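Local coordinates for phenazine biosynthesis protein PhzF family (Enterococcus faecalis, PDB 1S7J), which probably acts as an isomerase of the PhzF family, a group with the fold of diaminopimelate epimerase, at residues D145-L150 against G174-A179; A157-D162 against V187-F192; V23-K28 against A48-E53. All coordinates share one frame; numbering follows the deposited sequence.

Contact 1. Residues D145-L150 against G174-A179; sequences DLFFVL and GVIVTA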
loop_
_atom_site.group_PDB
_atom_site.type_symbol
_atom_site.label_atom_id
_atom_site.label_comp_id
_atom_site.label_asym_id
_atom_site.label_seq_id
_atom_site.Cartn_x
_atom_site.Cartn_y
_atom_site.Cartn_z
ATOM N N ASP A 145 3.704 -10.572 7.626
ATOM C CA ASP A 145 3.831 -11.437 6.452
ATOM C C ASP A 145 5.169 -12.126 6.407
ATOM O O ASP A 145 6.144 -11.676 7.013
ATOM C CB ASP A 145 3.748 -10.607 5.163
ATOM C CG ASP A 145 2.782 -9.481 5.246
ATOM O OD1 ASP A 145 3.229 -8.319 5.141
ATOM O OD2 ASP A 145 1.574 -9.745 5.407
ATOM N N LEU A 146 5.239 -13.208 5.636
ATOM C CA LEU A 146 6.487 -13.916 5.452
ATOM C C LEU A 146 7.370 -12.934 4.680
ATOM O O LEU A 146 6.858 -12.126 3.905
ATOM C CB LEU A 146 6.265 -15.212 4.691
ATOM C CG LEU A 146 5.785 -16.328 5.626
ATOM C CD1 LEU A 146 5.119 -17.458 4.843
ATOM C CD2 LEU A 146 6.972 -16.830 6.456
ATOM N N PHE A 147 8.662 -13.019 4.861
ATOM C CA PHE A 147 9.572 -12.072 4.246
ATOM C C PHE A 147 10.780 -12.802 3.667
ATOM O O PHE A 147 11.691 -13.175 4.398
ATOM C CB PHE A 147 9.996 -11.100 5.359
ATOM C CG PHE A 147 10.823 -9.952 4.915
ATOM C CD1 PHE A 147 10.260 -8.685 4.804
ATOM C CD2 PHE A 147 12.190 -10.101 4.677
ATOM C CE1 PHE A 147 11.041 -7.579 4.473
ATOM C CE2 PHE A 147 12.981 -9.002 4.345
ATOM C CZ PHE A 147 12.402 -7.737 4.241
ATOM N N PHE A 148 10.791 -12.987 2.352
ATOM C CA PHE A 148 11.889 -13.697 1.693
ATOM C C PHE A 148 12.787 -12.782 0.898
ATOM O O PHE A 148 12.319 -11.868 0.233
ATOM C CB PHE A 148 11.329 -14.776 0.770
ATOM C CG PHE A 148 10.289 -15.641 1.403
ATOM C CD1 PHE A 148 9.021 -15.750 0.841
ATOM C CD2 PHE A 148 10.568 -16.350 2.582
ATOM C CE1 PHE A 148 8.046 -16.544 1.426
ATOM C CE2 PHE A 148 9.601 -17.146 3.174
ATOM C CZ PHE A 148 8.332 -17.245 2.597
ATOM N N VAL A 149 14.083 -13.031 0.964
ATOM C CA VAL A 149 15.055 -12.238 0.223
ATOM C C VAL A 149 15.510 -13.095 -0.957
ATOM O O VAL A 149 15.829 -14.270 -0.786
ATOM C CB VAL A 149 16.259 -11.846 1.107
ATOM C CG1 VAL A 149 17.240 -10.986 0.323
ATOM C CG2 VAL A 149 15.770 -11.103 2.352
ATOM N N LEU A 150 15.481 -12.524 -2.152
ATOM C CA LEU A 150 15.859 -13.252 -3.353
ATOM C C LEU A 150 17.186 -12.798 -3.946
ATOM O O LEU A 150 17.823 -11.870 -3.434
ATOM C CB LEU A 150 14.733 -13.151 -4.392
ATOM C CG LEU A 150 13.485 -14.053 -4.267
ATOM C CD1 LEU A 150 13.091 -14.333 -2.824
ATOM C CD2 LEU A 150 12.338 -13.407 -5.020
ATOM N N GLY A 174 0.523 -12.492 4.415
ATOM C CA GLY A 174 0.940 -12.402 3.042
ATOM C C GLY A 174 2.360 -12.874 2.876
ATOM O O GLY A 174 2.902 -13.557 3.750
ATOM N N VAL A 175 2.969 -12.518 1.762
ATOM C CA VAL A 175 4.337 -12.898 1.462
ATOM C C VAL A 175 5.039 -11.741 0.771
ATOM O O VAL A 175 4.509 -11.152 -0.179
ATOM C CB VAL A 175 4.384 -14.148 0.540
ATOM C CG1 VAL A 175 5.812 -14.420 0.083
ATOM C CG2 VAL A 175 3.811 -15.360 1.264
ATOM N N ILE A 176 6.213 -11.402 1.262
ATOM C CA ILE A 176 6.999 -10.325 0.709
ATOM C C ILE A 176 8.259 -10.910 0.141
ATOM O O ILE A 176 8.801 -11.868 0.689
ATOM C CB ILE A 176 7.394 -9.290 1.797
ATOM C CG1 ILE A 176 6.144 -8.715 2.473
ATOM C CG2 ILE A 176 8.226 -8.171 1.176
ATOM C CD1 ILE A 176 6.444 -7.764 3.611
ATOM N N VAL A 177 8.698 -10.381 -0.991
ATOM C CA VAL A 177 9.911 -10.823 -1.641
ATOM C C VAL A 177 10.716 -9.560 -1.929
ATOM O O VAL A 177 10.153 -8.548 -2.365
ATOM C CB VAL A 177 9.609 -11.610 -2.963
ATOM C CG1 VAL A 177 8.847 -12.902 -2.648
ATOM C CG2 VAL A 177 8.800 -10.758 -3.918
ATOM N N THR A 178 12.017 -9.612 -1.685
ATOM C CA THR A 178 12.880 -8.442 -1.878
ATOM C C THR A 178 14.213 -8.798 -2.512
ATOM O O THR A 178 14.519 -9.970 -2.738
ATOM C CB THR A 178 13.202 -7.762 -0.523
ATOM O OG1 THR A 178 12.210 -8.116 0.453
ATOM C CG2 THR A 178 13.223 -6.279 -0.680
ATOM N N ALA A 179 15.013 -7.770 -2.783
ATOM C CA ALA A 179 16.336 -7.930 -3.370
ATOM C C ALA A 179 16.942 -6.561 -3.677
ATOM O O ALA A 179 16.224 -5.562 -3.754
ATOM C CB ALA A 179 16.263 -8.761 -4.630
#
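Two parallel strands of the PhzF fold, 146-149 and 175-179, run next to each other, with Leu146 facing Val175 and Phe148 facing Val177. Backbone hydrogen bonds pass alternately between them; the straightest goes from Phe148 N to Ile176 O at 2.8 Å, with an N-H...O angle of 173°. At the start of the pair, Asp145 OD2 takes a weak bond from Gly174 N, while Asp145 OD1 lies 3.6 Å from Ile176 CD1.

On the face carrying Leu146 and Phe148, the Phe148 ring leans toward the start of the neighbouring strand, CG anti to its own carbonyl carbon (chi1 -48°), and its CE1 comes to 3.4 Å from Val175 CG1. Past them, Leu150 CD2 reaches Val177 CB at 3.9 Å. On the face of Phe147 and Ile176, Phe147 CD1 touches Ile176 CD1 at 4.1 Å, and Thr178 OG1 sits over one face of the Phe147 ring, 3.8 Å from CZ. That hydroxyl is buried without a hydrogen-bonding partner in the model.

Helix 207-218 covers the Phe147 face through Leu210, Tyr213 and Trp214; Tyr129 and Val156 pack on the other, while strands 139-142 and 186-192 flank the pair.

Contact 2. Residues A157-D162 against V187-F192; sequences AKITPD and VSRTFF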
loop_
_atom_site.group_PDB
_atom_site.type_symbol
_atom_site.label_atom_id
_atom_site.label_comp_id
_atom_site.label_asym_id
_atom_site.label_seq_id
_atom_site.Cartn_x
_atom_site.Cartn_y
_atom_site.Cartn_z
ATOM N N ALA A 157 11.311 -9.476 -10.105
ATOM C CA ALA A 157 10.427 -9.041 -11.157
ATOM C C ALA A 157 9.884 -10.213 -11.977
ATOM O O ALA A 157 8.681 -10.316 -12.209
ATOM C CB ALA A 157 11.154 -8.069 -12.066
ATOM N N LYS A 158 10.791 -11.109 -12.373
ATOM C CA LYS A 158 10.452 -12.261 -13.202
ATOM C C LYS A 158 9.593 -13.398 -12.634
ATOM O O LYS A 158 8.845 -14.033 -13.382
ATOM C CB LYS A 158 11.729 -12.853 -13.825
ATOM C CG LYS A 158 12.334 -12.014 -14.971
ATOM C CD LYS A 158 12.908 -12.850 -16.118
ATOM C CE LYS A 158 12.994 -12.023 -17.407
ATOM N NZ LYS A 158 13.808 -10.779 -17.276
ATOM N N ILE A 159 9.686 -13.658 -11.330
ATOM C CA ILE A 159 8.917 -14.759 -10.735
ATOM C C ILE A 159 7.407 -14.741 -10.911
ATOM O O ILE A 159 6.771 -13.681 -10.970
ATOM C CB ILE A 159 9.218 -14.955 -9.219
ATOM C CG1 ILE A 159 8.776 -13.726 -8.412
ATOM C CG2 ILE A 159 10.682 -15.283 -9.013
ATOM C CD1 ILE A 159 8.587 -14.004 -6.924
ATOM N N THR A 160 6.848 -15.933 -10.980
ATOM C CA THR A 160 5.421 -16.126 -11.106
ATOM C C THR A 160 5.086 -17.277 -10.150
ATOM O O THR A 160 5.249 -18.460 -10.472
ATOM C CB THR A 160 4.996 -16.409 -12.588
ATOM O OG1 THR A 160 3.590 -16.669 -12.658
ATOM C CG2 THR A 160 5.779 -17.565 -13.178
ATOM N N PRO A 161 4.751 -16.918 -8.898
ATOM C CA PRO A 161 4.405 -17.838 -7.823
ATOM C C PRO A 161 3.143 -18.654 -8.021
ATOM O O PRO A 161 2.225 -18.258 -8.741
ATOM C CB PRO A 161 4.255 -16.904 -6.621
ATOM C CG PRO A 161 5.140 -15.757 -6.963
ATOM C CD PRO A 161 4.799 -15.539 -8.398
ATOM N N ASP A 162 3.112 -19.804 -7.361
ATOM C CA ASP A 162 1.983 -20.700 -7.377
ATOM C C ASP A 162 1.145 -20.141 -6.235
ATOM O O ASP A 162 1.345 -20.505 -5.077
ATOM C CB ASP A 162 2.464 -22.123 -7.046
ATOM C CG ASP A 162 1.346 -23.160 -7.076
ATOM O OD1 ASP A 162 1.642 -24.319 -7.422
ATOM O OD2 ASP A 162 0.188 -22.834 -6.732
ATOM N N VAL A 187 14.011 -3.444 -4.067
ATOM C CA VAL A 187 12.745 -3.696 -4.749
ATOM C C VAL A 187 11.939 -4.743 -4.009
ATOM O O VAL A 187 12.487 -5.504 -3.232
ATOM C CB VAL A 187 12.979 -4.180 -6.187
ATOM C CG1 VAL A 187 13.427 -3.025 -7.056
ATOM C CG2 VAL A 187 14.017 -5.286 -6.204
ATOM N N SER A 188 10.649 -4.807 -4.274
ATOM C CA SER A 188 9.800 -5.784 -3.625
ATOM C C SER A 188 8.574 -6.091 -4.454
ATOM O O SER A 188 8.384 -5.534 -5.535
ATOM C CB SER A 188 9.370 -5.281 -2.243
ATOM O OG SER A 188 8.565 -4.113 -2.337
ATOM N N ARG A 189 7.786 -7.046 -3.972
ATOM C CA ARG A 189 6.513 -7.475 -4.567
ATOM C C ARG A 189 5.780 -8.109 -3.402
ATOM O O ARG A 189 6.394 -8.793 -2.589
ATOM C CB ARG A 189 6.718 -8.496 -5.695
ATOM C CG ARG A 189 7.228 -7.902 -6.986
ATOM C CD ARG A 189 7.392 -8.952 -8.049
ATOM N NE ARG A 189 6.117 -9.564 -8.430
ATOM C CZ ARG A 189 5.974 -10.450 -9.418
ATOM N NH1 ARG A 189 4.782 -10.945 -9.689
ATOM N NH2 ARG A 189 7.028 -10.846 -10.118
ATOM N N THR A 190 4.488 -7.861 -3.286
ATOM C CA THR A 190 3.737 -8.416 -2.178
ATOM C C THR A 190 2.526 -9.232 -2.615
ATOM O O THR A 190 1.710 -8.777 -3.421
ATOM C CB THR A 190 3.320 -7.294 -1.158
ATOM O OG1 THR A 190 2.372 -6.403 -1.757
ATOM C CG2 THR A 190 4.551 -6.501 -0.722
ATOM N N PHE A 191 2.445 -10.473 -2.115
ATOM C CA PHE A 191 1.347 -11.376 -2.457
ATOM C C PHE A 191 0.461 -11.640 -1.249
ATOM O O PHE A 191 0.953 -11.892 -0.162
ATOM C CB PHE A 191 1.899 -12.714 -2.980
ATOM C CG PHE A 191 3.085 -12.569 -3.905
ATOM C CD1 PHE A 191 2.961 -11.922 -5.130
ATOM C CD2 PHE A 191 4.332 -13.063 -3.531
ATOM C CE1 PHE A 191 4.070 -11.762 -5.971
ATOM C CE2 PHE A 191 5.441 -12.909 -4.360
ATOM C CZ PHE A 191 5.308 -12.256 -5.585
ATOM N N PHE A 192 -0.848 -11.602 -1.454
ATOM C CA PHE A 192 -1.799 -11.846 -0.373
ATOM C C PHE A 192 -2.937 -12.783 -0.812
ATOM O O PHE A 192 -4.111 -12.421 -0.745
ATOM C CB PHE A 192 -2.393 -10.518 0.122
ATOM C CG PHE A 192 -1.374 -9.582 0.693
ATOM C CD1 PHE A 192 -0.781 -8.601 -0.104
ATOM C CD2 PHE A 192 -0.988 -9.681 2.033
ATOM C CE1 PHE A 192 0.184 -7.739 0.425
ATOM C CE2 PHE A 192 -0.026 -8.827 2.566
ATOM C CZ PHE A 192 0.561 -7.854 1.765
HETATM O O HOH W 1 3.657 -13.274 -11.142
#
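Arg189 reaches from strand 186-192 to the end of helix 153-158, where Ile159 is the first residue to leave helical geometry; the contact is thus a strand arginine bonding to backbone carbonyls, those of Ile159 and Val156, at the C-terminal end of a helix. From CB, which points toward the 157-162 segment and packs against Val177 of the adjacent strand, the chain runs through CG to CD, extended at chi2. A bend at chi3 (64°) turns NE out of that line, and the guanidinium lies against the backbone that follows the helix. Arg189 CZ lies 3.7 Å from Ile159 O. At the tip, Arg189 NH2 donates to Ile159 O at 3.0 Å, with an N-H...O angle of 135° and the oxygen tilted from the guanidinium plane. Ala157 O is closer still to NH2, but its angle is too poor for a hydrogen bond; Val156 O takes a bond from the same nitrogen. NH1 pairs with Glu199 in a salt bridge and also gives a bond to a water lying in the guanidinium plane, which in turn donates to Ile159 O. The carbonyl of Ile159 is therefore gripped both directly and through water, and the buried charge probably gains from its carboxylate partner and from the helix-end carbonyls.

Two residues further along the strand, Phe191 supplies the apolar half. Ile159 CG1 lies 3.8 Å from Arg189 NH2, and its CD1 reaches on to Phe191 CZ at 3.9 Å, while Leu166 of helix 163-168 packs on both Pro161 and Phe191. The Pro161 and Phe191 side chains cross at about a right angle: Pro161 CG makes a CH-pi contact over one ring face, 4.1 Å from the Phe191 ring centroid and 26° off its normal.

Contact 3. Residues V23-K28 against A48-E53; sequences VYVLEK and AFTVKE
Strands 23-25 and 48-53 run parallel, their axes 4.7 Å apart at closest, and Tyr24 N to Ala48 O (2.7 Å), Thr50 N to Tyr24 O and Leu26 N to Thr50 O join them, each donor nearly in line with the acceptor carbonyl.

On one face Tyr24 and Phe49 lie side by side and point the same way. Their planes are 25° apart but slid so far that the rings barely overlap, with centroids separated by 5.2 Å; Phe49 CE2 nevertheless sits over the Tyr24 ring, and its CD2 meets Tyr24 CB at 3.7 Å. Leu26 CD1 approaches the same CD2 of Phe49 at 4.1 Å. Next along, the Leu26 side chain crosses that of Val51 at about a right angle, Leu26 CB lying 3.7 Å from Val51 CG2. The opposite face brings the methyls Val25 CG2 and Thr50 CG2 to 3.9 Å, while Thr50 OG1 bonds to Ala58 O. A water bridges Leu26 O to Lys52 N, the latter bond weak.

The strands belong to a beta-alpha-beta unit whose helix 32-42 covers Tyr24 and Phe49 through Met35 and Ile38; helix 72-85 packs on the Val23, Val25, Ala48 and Thr50 face, and strands 2-10 and 56-62 flank the pair.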
loop_
_atom_site.group_PDB
_atom_site.type_symbol
_atom_site.label_atom_id
_atom_site.label_comp_id
_atom_site.label_asym_id
_atom_site.label_seq_id
_atom_site.Cartn_x
_atom_site.Cartn_y
_atom_site.Cartn_z
ATOM N N VAL A 23 -11.809 7.380 -4.435
ATOM C CA VAL A 23 -12.040 8.133 -3.209
ATOM C C VAL A 23 -13.259 9.029 -3.312
ATOM O O VAL A 23 -13.467 9.694 -4.323
ATOM C CB VAL A 23 -10.802 8.923 -2.747
ATOM C CG1 VAL A 23 -9.621 8.668 -3.657
ATOM C CG2 VAL A 23 -11.110 10.400 -2.612
ATOM N N TYR A 24 -14.115 8.969 -2.293
ATOM C CA TYR A 24 -15.323 9.779 -2.247
ATOM C C TYR A 24 -15.272 10.739 -1.095
ATOM O O TYR A 24 -15.215 10.311 0.079
ATOM C CB TYR A 24 -16.566 8.914 -2.075
ATOM C CG TYR A 24 -17.028 8.203 -3.302
ATOM C CD1 TYR A 24 -16.281 7.173 -3.860
ATOM C CD2 TYR A 24 -18.246 8.534 -3.901
ATOM C CE1 TYR A 24 -16.732 6.479 -4.983
ATOM C CE2 TYR A 24 -18.710 7.850 -5.018
ATOM C CZ TYR A 24 -17.955 6.824 -5.554
ATOM O OH TYR A 24 -18.428 6.126 -6.620
ATOM N N VAL A 25 -15.240 12.040 -1.386
ATOM C CA VAL A 25 -15.253 13.045 -0.339
ATOM C C VAL A 25 -16.715 13.466 -0.200
ATOM O O VAL A 25 -17.266 14.129 -1.064
ATOM C CB VAL A 25 -14.373 14.278 -0.666
ATOM C CG1 VAL A 25 -14.361 15.228 0.529
ATOM C CG2 VAL A 25 -12.949 13.853 -0.989
ATOM N N LEU A 26 -17.333 13.014 0.886
ATOM C CA LEU A 26 -18.740 13.281 1.179
ATOM C C LEU A 26 -18.927 14.437 2.164
ATOM O O LEU A 26 -18.034 14.734 2.968
ATOM C CB LEU A 26 -19.383 12.021 1.780
ATOM C CG LEU A 26 -19.017 10.652 1.204
ATOM C CD1 LEU A 26 -19.483 9.556 2.134
ATOM C CD2 LEU A 26 -19.628 10.496 -0.165
ATOM N N GLU A 27 -20.088 15.078 2.105
ATOM C CA GLU A 27 -20.391 16.182 3.008
ATOM C C GLU A 27 -20.996 15.661 4.315
ATOM O O GLU A 27 -21.102 16.388 5.300
ATOM C CB GLU A 27 -21.317 17.201 2.332
ATOM C CG GLU A 27 -22.556 16.615 1.674
ATOM C CD GLU A 27 -23.401 17.669 0.968
ATOM O OE1 GLU A 27 -22.830 18.484 0.209
ATOM O OE2 GLU A 27 -24.636 17.678 1.172
ATOM N N LYS A 28 -21.402 14.389 4.285
ATOM C CA LYS A 28 -21.983 13.682 5.425
ATOM C C LYS A 28 -21.857 12.176 5.154
ATOM O O LYS A 28 -21.568 11.764 4.036
ATOM C CB LYS A 28 -23.453 14.074 5.637
ATOM C CG LYS A 28 -24.333 13.898 4.418
ATOM C CD LYS A 28 -25.740 14.415 4.660
ATOM C CE LYS A 28 -26.583 14.309 3.392
ATOM N NZ LYS A 28 -27.999 14.702 3.619
ATOM N N ALA A 48 -12.242 4.472 -0.774
ATOM C CA ALA A 48 -12.172 5.264 0.449
ATOM C C ALA A 48 -13.220 6.362 0.507
ATOM O O ALA A 48 -13.412 7.087 -0.446
ATOM C CB ALA A 48 -10.779 5.863 0.592
ATOM N N PHE A 49 -13.917 6.446 1.630
ATOM C CA PHE A 49 -14.937 7.465 1.845
ATOM C C PHE A 49 -14.473 8.323 3.017
ATOM O O PHE A 49 -14.072 7.789 4.055
ATOM C CB PHE A 49 -16.281 6.823 2.189
ATOM C CG PHE A 49 -16.794 5.901 1.139
ATOM C CD1 PHE A 49 -16.319 4.594 1.051
ATOM C CD2 PHE A 49 -17.757 6.325 0.227
ATOM C CE1 PHE A 49 -16.793 3.725 0.074
ATOM C CE2 PHE A 49 -18.234 5.463 -0.754
ATOM C CZ PHE A 49 -17.747 4.156 -0.826
ATOM N N THR A 50 -14.530 9.645 2.860
ATOM C CA THR A 50 -14.105 10.548 3.916
ATOM C C THR A 50 -15.073 11.708 4.113
ATOM O O THR A 50 -15.779 12.098 3.189
ATOM C CB THR A 50 -12.677 11.101 3.629
ATOM O OG1 THR A 50 -12.202 11.830 4.759
ATOM C CG2 THR A 50 -12.682 12.019 2.416
ATOM N N VAL A 51 -15.151 12.203 5.349
ATOM C CA VAL A 51 -16.013 13.343 5.681
ATOM C C VAL A 51 -15.314 14.213 6.732
ATOM O O VAL A 51 -14.887 13.722 7.787
ATOM C CB VAL A 51 -17.428 12.941 6.160
ATOM C CG1 VAL A 51 -18.376 14.111 6.364
ATOM C CG2 VAL A 51 -18.087 11.928 5.252
ATOM N N LYS A 52 -15.150 15.500 6.412
ATOM C CA LYS A 52 -14.497 16.439 7.315
ATOM C C LYS A 52 -15.270 16.539 8.621
ATOM O O LYS A 52 -16.444 16.907 8.631
ATOM C CB LYS A 52 -14.398 17.826 6.669
ATOM C CG LYS A 52 -13.495 18.806 7.422
ATOM C CD LYS A 52 -13.677 20.224 6.912
ATOM C CE LYS A 52 -12.732 21.201 7.588
ATOM N NZ LYS A 52 -11.317 21.023 7.149
ATOM N N GLU A 53 -14.617 16.143 9.712
ATOM C CA GLU A 53 -15.222 16.206 11.035
ATOM C C GLU A 53 -14.360 17.112 11.930
ATOM O O GLU A 53 -13.433 16.658 12.612
ATOM C CB GLU A 53 -15.392 14.800 11.624
ATOM C CG GLU A 53 -16.459 13.981 10.882
ATOM C CD GLU A 53 -16.750 12.634 11.525
ATOM O OE1 GLU A 53 -15.862 12.084 12.209
ATOM O OE2 GLU A 53 -17.876 12.124 11.335
HETATM O O HOH W 2 -17.341 16.966 4.821
#

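How the contacts relate
Contacts 1 and 2 are neighbours, their centres 8 Å apart, whereas contact 3 lies across the chain's centre, about 35 Å from the centre of contact 1. Contacts 1 and 3 illustrate one principle in two places: parallel strands joined by backbone bonds, with helices over their faces. Contact 1 is wholly buried, while contact 3 is mostly buried, with exposed charged residues toward the ends of both segments; its Ala48 lies near Glu46, the predicted active-site residue. Contact 2 is only partly buried and relies on an arginine and an aromatic ring instead of strand pairing. It shares a sheet with contact 1, as Phe191 O probably accepts a bond from Val175 N.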